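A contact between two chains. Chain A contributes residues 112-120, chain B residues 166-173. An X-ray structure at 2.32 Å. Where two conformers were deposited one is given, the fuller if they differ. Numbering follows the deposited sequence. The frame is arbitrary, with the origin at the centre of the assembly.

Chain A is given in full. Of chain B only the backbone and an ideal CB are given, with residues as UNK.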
# COMPACT_ATOMS: atom_id res chain seq x y z
N LEU A 112 -0.25 -16.71 -1.72
CA LEU A 112 -0.24 -16.45 -0.30
C LEU A 112 -1.24 -15.46 0.23
O LEU A 112 -1.72 -15.58 1.36
CB LEU A 112 1.18 -15.85 -0.05
CG LEU A 112 1.93 -16.21 1.21
CD1 LEU A 112 1.89 -17.71 1.47
CD2 LEU A 112 3.38 -15.73 1.10
N LYS A 113 -1.51 -14.40 -0.54
CA LYS A 113 -2.43 -13.40 -0.01
C LYS A 113 -2.87 -12.45 -1.11
O LYS A 113 -2.13 -12.21 -2.08
CB LYS A 113 -1.67 -12.58 1.05
CG LYS A 113 -2.56 -11.88 2.10
CD LYS A 113 -2.95 -12.90 3.15
CE LYS A 113 -4.17 -12.52 3.96
NZ LYS A 113 -4.40 -13.57 5.02
N LYS A 114 -4.05 -11.88 -0.87
CA LYS A 114 -4.58 -10.88 -1.80
C LYS A 114 -4.76 -9.59 -1.02
O LYS A 114 -5.40 -9.56 0.04
CB LYS A 114 -5.88 -11.34 -2.44
CG LYS A 114 -6.55 -10.27 -3.30
CD LYS A 114 -7.95 -10.76 -3.66
CE LYS A 114 -8.00 -11.32 -5.05
NZ LYS A 114 -9.23 -12.12 -5.30
N LEU A 115 -4.23 -8.48 -1.53
CA LEU A 115 -4.35 -7.24 -0.77
C LEU A 115 -4.92 -6.09 -1.58
O LEU A 115 -4.64 -5.98 -2.76
CB LEU A 115 -2.94 -6.81 -0.35
CG LEU A 115 -2.37 -7.06 1.02
CD1 LEU A 115 -2.97 -8.22 1.79
CD2 LEU A 115 -0.85 -7.23 0.94
N SER A 116 -5.64 -5.21 -0.88
CA SER A 116 -6.14 -3.99 -1.50
C SER A 116 -5.13 -2.88 -1.16
O SER A 116 -4.25 -3.12 -0.30
CB SER A 116 -7.49 -3.65 -0.84
OG SER A 116 -7.23 -3.05 0.42
N MET A 117 -5.13 -1.75 -1.84
CA MET A 117 -4.21 -0.66 -1.53
C MET A 117 -4.98 0.67 -1.58
O MET A 117 -5.50 1.09 -2.61
CB MET A 117 -3.04 -0.58 -2.50
CG MET A 117 -2.25 -1.81 -2.85
SD MET A 117 -2.91 -2.73 -4.26
CE MET A 117 -1.59 -2.58 -5.45
N ALA A 118 -5.12 1.35 -0.45
CA ALA A 118 -5.86 2.61 -0.37
C ALA A 118 -7.19 2.54 -1.11
O ALA A 118 -7.44 3.23 -2.11
CB ALA A 118 -4.99 3.76 -0.85
N PRO A 119 -8.12 1.71 -0.62
CA PRO A 119 -9.44 1.53 -1.17
C PRO A 119 -10.33 2.75 -1.12
O PRO A 119 -11.43 2.78 -1.70
CB PRO A 119 -10.03 0.36 -0.40
CG PRO A 119 -9.27 0.32 0.88
CD PRO A 119 -7.89 0.83 0.55
N SER A 120 -9.94 3.82 -0.44
CA SER A 120 -10.74 5.05 -0.41
C SER A 120 -10.74 5.71 -1.79
O SER A 120 -11.71 6.36 -2.16
CB SER A 120 -10.18 6.04 0.61
OG SER A 120 -10.69 5.74 1.91
N UNK B 166 -9.82 -5.77 6.48
CA UNK B 166 -8.57 -5.31 7.01
C UNK B 166 -7.39 -5.46 6.05
O UNK B 166 -6.44 -4.69 6.17
CB UNK B 166 -8.27 -6.06 8.31
N UNK B 167 -7.45 -6.38 5.10
CA UNK B 167 -6.31 -6.69 4.25
C UNK B 167 -5.94 -5.70 3.18
O UNK B 167 -6.08 -5.95 1.98
CB UNK B 167 -6.57 -8.04 3.57
N UNK B 168 -5.35 -4.60 3.58
CA UNK B 168 -4.87 -3.48 2.79
C UNK B 168 -3.39 -3.30 3.10
O UNK B 168 -2.96 -3.46 4.26
CB UNK B 168 -5.66 -2.20 3.08
N UNK B 169 -2.57 -3.02 2.12
CA UNK B 169 -1.11 -2.98 2.31
C UNK B 169 -0.60 -2.18 3.47
O UNK B 169 0.38 -2.64 4.09
CB UNK B 169 -0.45 -2.43 1.04
N UNK B 170 -1.14 -1.00 3.75
CA UNK B 170 -0.68 -0.19 4.88
C UNK B 170 -1.09 -0.78 6.21
O UNK B 170 -0.25 -0.82 7.13
CB UNK B 170 -1.22 1.24 4.77
N UNK B 171 -2.34 -1.26 6.35
CA UNK B 171 -2.74 -1.89 7.60
C UNK B 171 -1.87 -3.13 7.87
O UNK B 171 -1.45 -3.35 9.00
CB UNK B 171 -4.22 -2.27 7.56
N UNK B 172 -1.64 -3.95 6.84
CA UNK B 172 -0.87 -5.19 7.00
C UNK B 172 0.56 -4.90 7.41
O UNK B 172 1.07 -5.51 8.35
CB UNK B 172 -0.88 -6.00 5.70
N UNK B 173 1.19 -3.93 6.76
CA UNK B 173 2.55 -3.52 7.08
C UNK B 173 2.60 -3.03 8.53
O UNK B 173 3.50 -3.41 9.25
CB UNK B 173 3.03 -2.43 6.12

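Position 166 points its CA-to-CB bond away from chain A, and no chain A atom lies within 5.5 Å of the ideal CB. Chain A therefore sets no preference here; the residue is Phe B166, whose ring makes no contact with the other stretch.

At position 167 the CB points sideways, with the ideal CB 4.0 Å from both Leu A115 CD1 and Lys A114 O. The backbone O is already engaged, accepting from Ser A116 N at 3.0 Å and 173°. A medium side chain would fit, either apolar against the leucine or polar toward Lys A113. The residue is Asn B167: its CB packs against Leu A115 CD1, and its ND2 reaches 3.6 Å from Lys A113 CE, a contact without a hydrogen bond.

Position 168 is extended (phi/psi -123/139) and forms a single beta bridge with Ser A116, CA to CA 4.5 Å. It directly precedes a helix, so an N-cap acceptor such as Ser, Thr, Asp or Asn would be plausible. The ideal CB sits a tight 3.2 Å from Ser A116 OG, and the backbone N of Ala A118 offers a donor to a longer acidic or amide side chain. Glu B168 serves both purposes. Its OE2 accepts from Ala A118 N at 2.9 Å and 167°. Glu B168 OE1 caps the helix, accepting from the backbone N of 171 and, weakly, from that of 170. Glu B168 CG also rests 3.5 Å from Pro A119 CD.

The backbone N of position 169 donates to Ser A116 O at 2.9 Å, a bond that proline, lacking an N-H, could not make. With the ideal CB 4.1 Å from Ser A116 O and 4.3 Å from Met A117 CG, a small apolar residue suits the site. Ala B169 packs its CB against that methionine.

At position 170 the ideal CB has no chain A atom within 5.5 Å, so many residues would do, including a long one able to reach back. Arg B170 does so: NE forms a salt bridge with Glu B168 OE2 at 2.9 Å, and Ala A118 CB lies over one face of the guanidinium, 3.8 Å from NH2.

At position 171 no chain A atom lies within 5.5 Å of the ideal CB, so chain A leaves the choice open; Asn B171 ND2 donates weakly to Phe B166 O.

Position 172 points toward chain A, its ideal CB 4.9 Å from Leu A115 CD2, favouring an aliphatic residue. Val B172 brings CG2 to 4.2 Å from Leu A115 CD1.

Position 173 likewise has no chain A atom within 5.5 Å of its ideal CB, leaving the choice open; Ser B173 OG donates to Ala B169 O.

Chain B 166-173: FNEARNVS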
# COMPACT_ATOMS: atom_id res chain seq x y z
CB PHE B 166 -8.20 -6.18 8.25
CG PHE B 166 -6.90 -5.74 8.89
CD1 PHE B 166 -5.71 -6.39 8.59
CD2 PHE B 166 -6.87 -4.68 9.77
CE1 PHE B 166 -4.52 -5.98 9.16
CE2 PHE B 166 -5.68 -4.26 10.34
CZ PHE B 166 -4.50 -4.92 10.03
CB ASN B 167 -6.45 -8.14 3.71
CG ASN B 167 -6.33 -9.15 4.84
OD1 ASN B 167 -5.67 -8.93 5.85
ND2 ASN B 167 -6.96 -10.33 4.75
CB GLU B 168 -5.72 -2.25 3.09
CG GLU B 168 -5.40 -1.04 2.22
CD GLU B 168 -4.28 -0.18 2.77
OE1 GLU B 168 -3.86 -0.35 3.93
OE2 GLU B 168 -3.83 0.71 2.02
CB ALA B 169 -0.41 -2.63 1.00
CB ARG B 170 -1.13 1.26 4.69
CG ARG B 170 -0.47 1.85 3.41
CD ARG B 170 -1.14 3.17 3.04
NE ARG B 170 -2.56 3.08 3.04
CZ ARG B 170 -3.47 4.03 2.94
NH1 ARG B 170 -3.11 5.30 2.79
NH2 ARG B 170 -4.77 3.72 2.98
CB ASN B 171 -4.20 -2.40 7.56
CG ASN B 171 -5.21 -1.27 7.56
OD1 ASN B 171 -4.93 -0.17 8.02
ND2 ASN B 171 -6.42 -1.51 7.06
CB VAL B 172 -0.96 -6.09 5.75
CG1 VAL B 172 -0.07 -7.32 5.88
CG2 VAL B 172 -2.41 -6.59 5.58
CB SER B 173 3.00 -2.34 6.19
OG SER B 173 3.18 -2.77 4.87
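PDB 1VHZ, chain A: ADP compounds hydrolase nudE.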